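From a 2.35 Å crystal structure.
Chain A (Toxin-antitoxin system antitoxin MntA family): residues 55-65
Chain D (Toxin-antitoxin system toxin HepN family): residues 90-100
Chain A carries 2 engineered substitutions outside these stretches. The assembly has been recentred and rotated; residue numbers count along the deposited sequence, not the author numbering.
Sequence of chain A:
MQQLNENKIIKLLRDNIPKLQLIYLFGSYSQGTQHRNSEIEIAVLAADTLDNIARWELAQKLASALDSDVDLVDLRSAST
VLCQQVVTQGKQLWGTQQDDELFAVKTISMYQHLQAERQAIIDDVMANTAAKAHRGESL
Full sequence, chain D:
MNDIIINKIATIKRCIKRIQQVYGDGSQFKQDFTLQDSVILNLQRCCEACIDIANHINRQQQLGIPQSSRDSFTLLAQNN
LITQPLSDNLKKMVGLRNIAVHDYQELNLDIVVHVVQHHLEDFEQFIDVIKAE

Chain A (55-65) RWELAQKLASA
Chain D (90-100) LKKMVGLRNIA

The antitoxin segment, A:Arg55 to A:Ala65, is helical throughout, phi and psi staying near -65° and -40°, with regular i to i+4 bonds such as A:Gln60 N to A:Trp56 O at 3.1 Å. The toxin segment is already helical at D:Leu90 and tightens into a 3-10 segment over D:Gly95 to D:Asn98, where D:Asn98 N bonds D:Gly95 O at 3.2 Å; D:Ile99 lies beyond it in a loop or turn. The two helix axes approach to 9.1 Å, and their N-to-C directions make an angle of 100°, nearly perpendicular. The contact buries 398 Å² in all. The register is set by A:Gln60 CA and D:Lys92 CA, 5.4 Å apart, and by A:Ser64 CA and D:Lys91 CA, 6.8 Å apart.

The apolar part centres on A:Trp56, which gives up more area than any other residue here. The CA-to-CB bond points sideways, but chi1 t and chi2 86° bring the end of the indole nearer to the toxin. D:Met93 (chi1 and chi2 both m, chi3 94°) meets the ring edge, near its plane, CE lying 4.0 Å from A:Trp56 CH2. D:Leu96 (m, t) puts CD2 4.2 Å from A:Trp56 CZ2, and D:Ile99 (t, p) puts CD1 3.9 Å from A:Trp56 NE1. A broad, rigid ring suits this place because it can touch several apolar side chains at once. A:Trp56 CH2 also packs 3.6 Å from D:Lys92 O.

The charged part is a salt bridge. D:Lys92 extends through chi angles m, t, t, t to bring NZ within 3.3 Å of A:Glu57 OE2; the hydrogen bond it donates is weak. A:Glu57 folds with chi1 and chi2 both m and chi3 164°. Its CA-to-CB bond points sideways, but the carboxylate end comes nearer. Lysine serves twice here, since its methylenes also pack against the antitoxin: D:Lys92 CG is 4.0 Å from A:Gln60 CB.

Close packing around small residues completes the contact. The CA-to-CB bond of A:Gln60 (chi1 and chi2 both m) points toward the toxin, and its side chain lies over D:Gly95. A beta carbon on D:Gly95 would point toward the antitoxin and clash with the modelled A:Gln60 side-chain amide, so the glycine leaves room for it. Further along, the CA-to-CB bond of A:Ser64 (chi1 t) also points toward the toxin, and its small side chain accommodates the extended D:Lys91 (m, t, t, t), with A:Ser64 OG 3.8 Å from D:Lys91 CD, a van der Waals contact.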

# COMPACT_ATOMS: atom_id res chain seq x y z
N ARG A 55 13.49 4.27 -17.42
CA ARG A 55 12.96 5.53 -16.93
C ARG A 55 12.71 5.48 -15.43
O ARG A 55 13.03 6.43 -14.70
CB ARG A 55 11.66 5.87 -17.68
CG ARG A 55 10.94 7.10 -17.18
CD ARG A 55 9.46 7.02 -17.52
NE ARG A 55 8.88 5.78 -17.01
CZ ARG A 55 8.51 5.59 -15.75
NH1 ARG A 55 8.65 6.57 -14.86
NH2 ARG A 55 7.99 4.43 -15.37
N TRP A 56 12.13 4.38 -14.96
CA TRP A 56 11.86 4.22 -13.53
C TRP A 56 13.17 4.19 -12.74
O TRP A 56 13.29 4.86 -11.71
CB TRP A 56 11.05 2.94 -13.31
CG TRP A 56 10.59 2.75 -11.91
CD1 TRP A 56 9.46 3.27 -11.34
CD2 TRP A 56 11.24 1.99 -10.89
NE1 TRP A 56 9.36 2.87 -10.03
CE2 TRP A 56 10.45 2.08 -9.73
CE3 TRP A 56 12.41 1.23 -10.84
CZ2 TRP A 56 10.79 1.45 -8.53
CZ3 TRP A 56 12.75 0.60 -9.66
CH2 TRP A 56 11.94 0.72 -8.52
N GLU A 57 14.14 3.40 -13.20
CA GLU A 57 15.46 3.38 -12.56
C GLU A 57 16.07 4.77 -12.50
O GLU A 57 16.64 5.17 -11.48
CB GLU A 57 16.39 2.42 -13.30
CG GLU A 57 16.03 0.94 -13.18
CD GLU A 57 16.57 0.31 -11.90
OE1 GLU A 57 16.09 -0.79 -11.53
OE2 GLU A 57 17.47 0.90 -11.27
N LEU A 58 15.94 5.54 -13.59
CA LEU A 58 16.49 6.89 -13.60
C LEU A 58 15.73 7.80 -12.64
O LEU A 58 16.34 8.67 -12.01
CB LEU A 58 16.45 7.47 -15.02
CG LEU A 58 17.01 8.89 -15.16
CD1 LEU A 58 18.42 8.97 -14.58
CD2 LEU A 58 17.01 9.34 -16.60
N ALA A 59 14.42 7.59 -12.48
CA ALA A 59 13.68 8.37 -11.51
C ALA A 59 14.20 8.13 -10.09
O ALA A 59 14.34 9.07 -9.31
CB ALA A 59 12.18 8.05 -11.60
N GLN A 60 14.51 6.87 -9.76
CA GLN A 60 15.02 6.58 -8.42
C GLN A 60 16.44 7.11 -8.25
O GLN A 60 16.83 7.47 -7.14
CB GLN A 60 14.99 5.08 -8.12
CG GLN A 60 13.75 4.34 -8.59
CD GLN A 60 12.46 5.06 -8.26
OE1 GLN A 60 11.54 5.09 -9.08
NE2 GLN A 60 12.36 5.63 -7.07
N LYS A 61 17.21 7.16 -9.34
CA LYS A 61 18.52 7.81 -9.24
C LYS A 61 18.36 9.29 -8.93
O LYS A 61 19.08 9.84 -8.08
CB LYS A 61 19.32 7.58 -10.52
CG LYS A 61 20.70 8.21 -10.47
CD LYS A 61 21.52 7.86 -11.71
CE LYS A 61 22.34 6.60 -11.50
NZ LYS A 61 23.80 6.88 -11.57
N LEU A 62 17.41 9.96 -9.58
CA LEU A 62 17.07 11.32 -9.18
C LEU A 62 16.55 11.36 -7.75
O LEU A 62 16.91 12.25 -6.97
CB LEU A 62 16.02 11.90 -10.13
CG LEU A 62 16.47 12.47 -11.48
CD1 LEU A 62 15.31 12.37 -12.46
CD2 LEU A 62 16.91 13.92 -11.33
N ALA A 63 15.71 10.39 -7.38
CA ALA A 63 15.16 10.35 -6.03
C ALA A 63 16.27 10.29 -4.98
O ALA A 63 16.22 11.00 -3.98
CB ALA A 63 14.21 9.17 -5.87
N SER A 64 17.27 9.44 -5.21
CA SER A 64 18.37 9.33 -4.26
C SER A 64 19.15 10.64 -4.17
O SER A 64 19.51 11.07 -3.07
CB SER A 64 19.29 8.18 -4.66
OG SER A 64 20.45 8.13 -3.84
N ALA A 65 19.39 11.29 -5.30
CA ALA A 65 20.19 12.52 -5.29
C ALA A 65 19.43 13.69 -4.69
O ALA A 65 20.04 14.58 -4.08
CB ALA A 65 20.65 12.86 -6.71
N LEU D 90 18.18 -0.66 -2.01
CA LEU D 90 17.08 -0.50 -1.06
C LEU D 90 16.46 0.89 -1.16
O LEU D 90 15.26 1.04 -0.91
CB LEU D 90 17.58 -0.77 0.36
CG LEU D 90 18.01 -2.22 0.58
CD1 LEU D 90 18.82 -2.34 1.84
CD2 LEU D 90 16.79 -3.13 0.64
N LYS D 91 17.24 1.91 -1.53
CA LYS D 91 16.66 3.22 -1.78
C LYS D 91 15.72 3.19 -2.98
O LYS D 91 14.68 3.86 -2.97
CB LYS D 91 17.74 4.27 -2.01
CG LYS D 91 18.59 4.57 -0.81
CD LYS D 91 19.58 5.65 -1.16
CE LYS D 91 20.63 5.80 -0.10
NZ LYS D 91 21.51 6.95 -0.43
N LYS D 92 16.08 2.44 -4.02
CA LYS D 92 15.18 2.29 -5.16
C LYS D 92 13.83 1.74 -4.73
O LYS D 92 12.79 2.12 -5.29
CB LYS D 92 15.80 1.37 -6.22
CG LYS D 92 17.08 1.89 -6.86
CD LYS D 92 17.69 0.83 -7.77
CE LYS D 92 19.09 1.22 -8.24
NZ LYS D 92 19.77 0.11 -8.98
N MET D 93 13.81 0.86 -3.73
CA MET D 93 12.56 0.25 -3.30
C MET D 93 11.68 1.24 -2.56
O MET D 93 10.45 1.07 -2.54
CB MET D 93 12.84 -0.97 -2.42
CG MET D 93 13.67 -2.04 -3.09
SD MET D 93 12.77 -2.91 -4.39
CE MET D 93 13.25 -1.98 -5.85
N VAL D 94 12.27 2.26 -1.94
CA VAL D 94 11.48 3.32 -1.31
C VAL D 94 10.49 3.90 -2.29
O VAL D 94 9.36 4.26 -1.91
CB VAL D 94 12.40 4.41 -0.72
CG1 VAL D 94 11.58 5.55 -0.17
CG2 VAL D 94 13.29 3.81 0.38
N GLY D 95 10.86 3.98 -3.57
CA GLY D 95 9.93 4.49 -4.57
C GLY D 95 8.66 3.68 -4.70
O GLY D 95 7.66 4.20 -5.21
N LEU D 96 8.65 2.43 -4.23
CA LEU D 96 7.51 1.56 -4.46
C LEU D 96 6.25 2.02 -3.73
O LEU D 96 5.14 1.64 -4.14
CB LEU D 96 7.84 0.13 -4.05
CG LEU D 96 8.77 -0.58 -5.04
CD1 LEU D 96 9.29 -1.88 -4.43
CD2 LEU D 96 8.04 -0.83 -6.35
N ARG D 97 6.37 2.83 -2.68
CA ARG D 97 5.17 3.29 -1.97
C ARG D 97 4.26 4.12 -2.86
O ARG D 97 3.07 4.29 -2.54
CB ARG D 97 5.56 4.08 -0.71
CG ARG D 97 6.66 5.12 -0.92
CD ARG D 97 6.65 6.17 0.19
NE ARG D 97 7.90 6.93 0.29
CZ ARG D 97 8.65 6.99 1.39
NH1 ARG D 97 8.28 6.33 2.48
NH2 ARG D 97 9.76 7.72 1.40
N ASN D 98 4.78 4.64 -3.97
CA ASN D 98 3.99 5.42 -4.91
C ASN D 98 3.58 4.62 -6.15
O ASN D 98 2.96 5.18 -7.05
CB ASN D 98 4.74 6.67 -5.34
CG ASN D 98 5.09 7.59 -4.18
OD1 ASN D 98 6.24 8.00 -4.02
ND2 ASN D 98 4.09 7.89 -3.35
N ILE D 99 3.92 3.33 -6.21
CA ILE D 99 3.63 2.57 -7.43
C ILE D 99 2.14 2.26 -7.54
O ILE D 99 1.62 2.09 -8.65
CB ILE D 99 4.48 1.29 -7.48
CG1 ILE D 99 4.73 0.87 -8.94
CG2 ILE D 99 3.82 0.15 -6.71
CD1 ILE D 99 5.62 1.83 -9.71
N ALA D 100 1.42 2.19 -6.42
CA ALA D 100 -0.01 1.94 -6.47
C ALA D 100 -0.80 3.20 -6.80
O ALA D 100 -1.88 3.10 -7.40
CB ALA D 100 -0.49 1.37 -5.13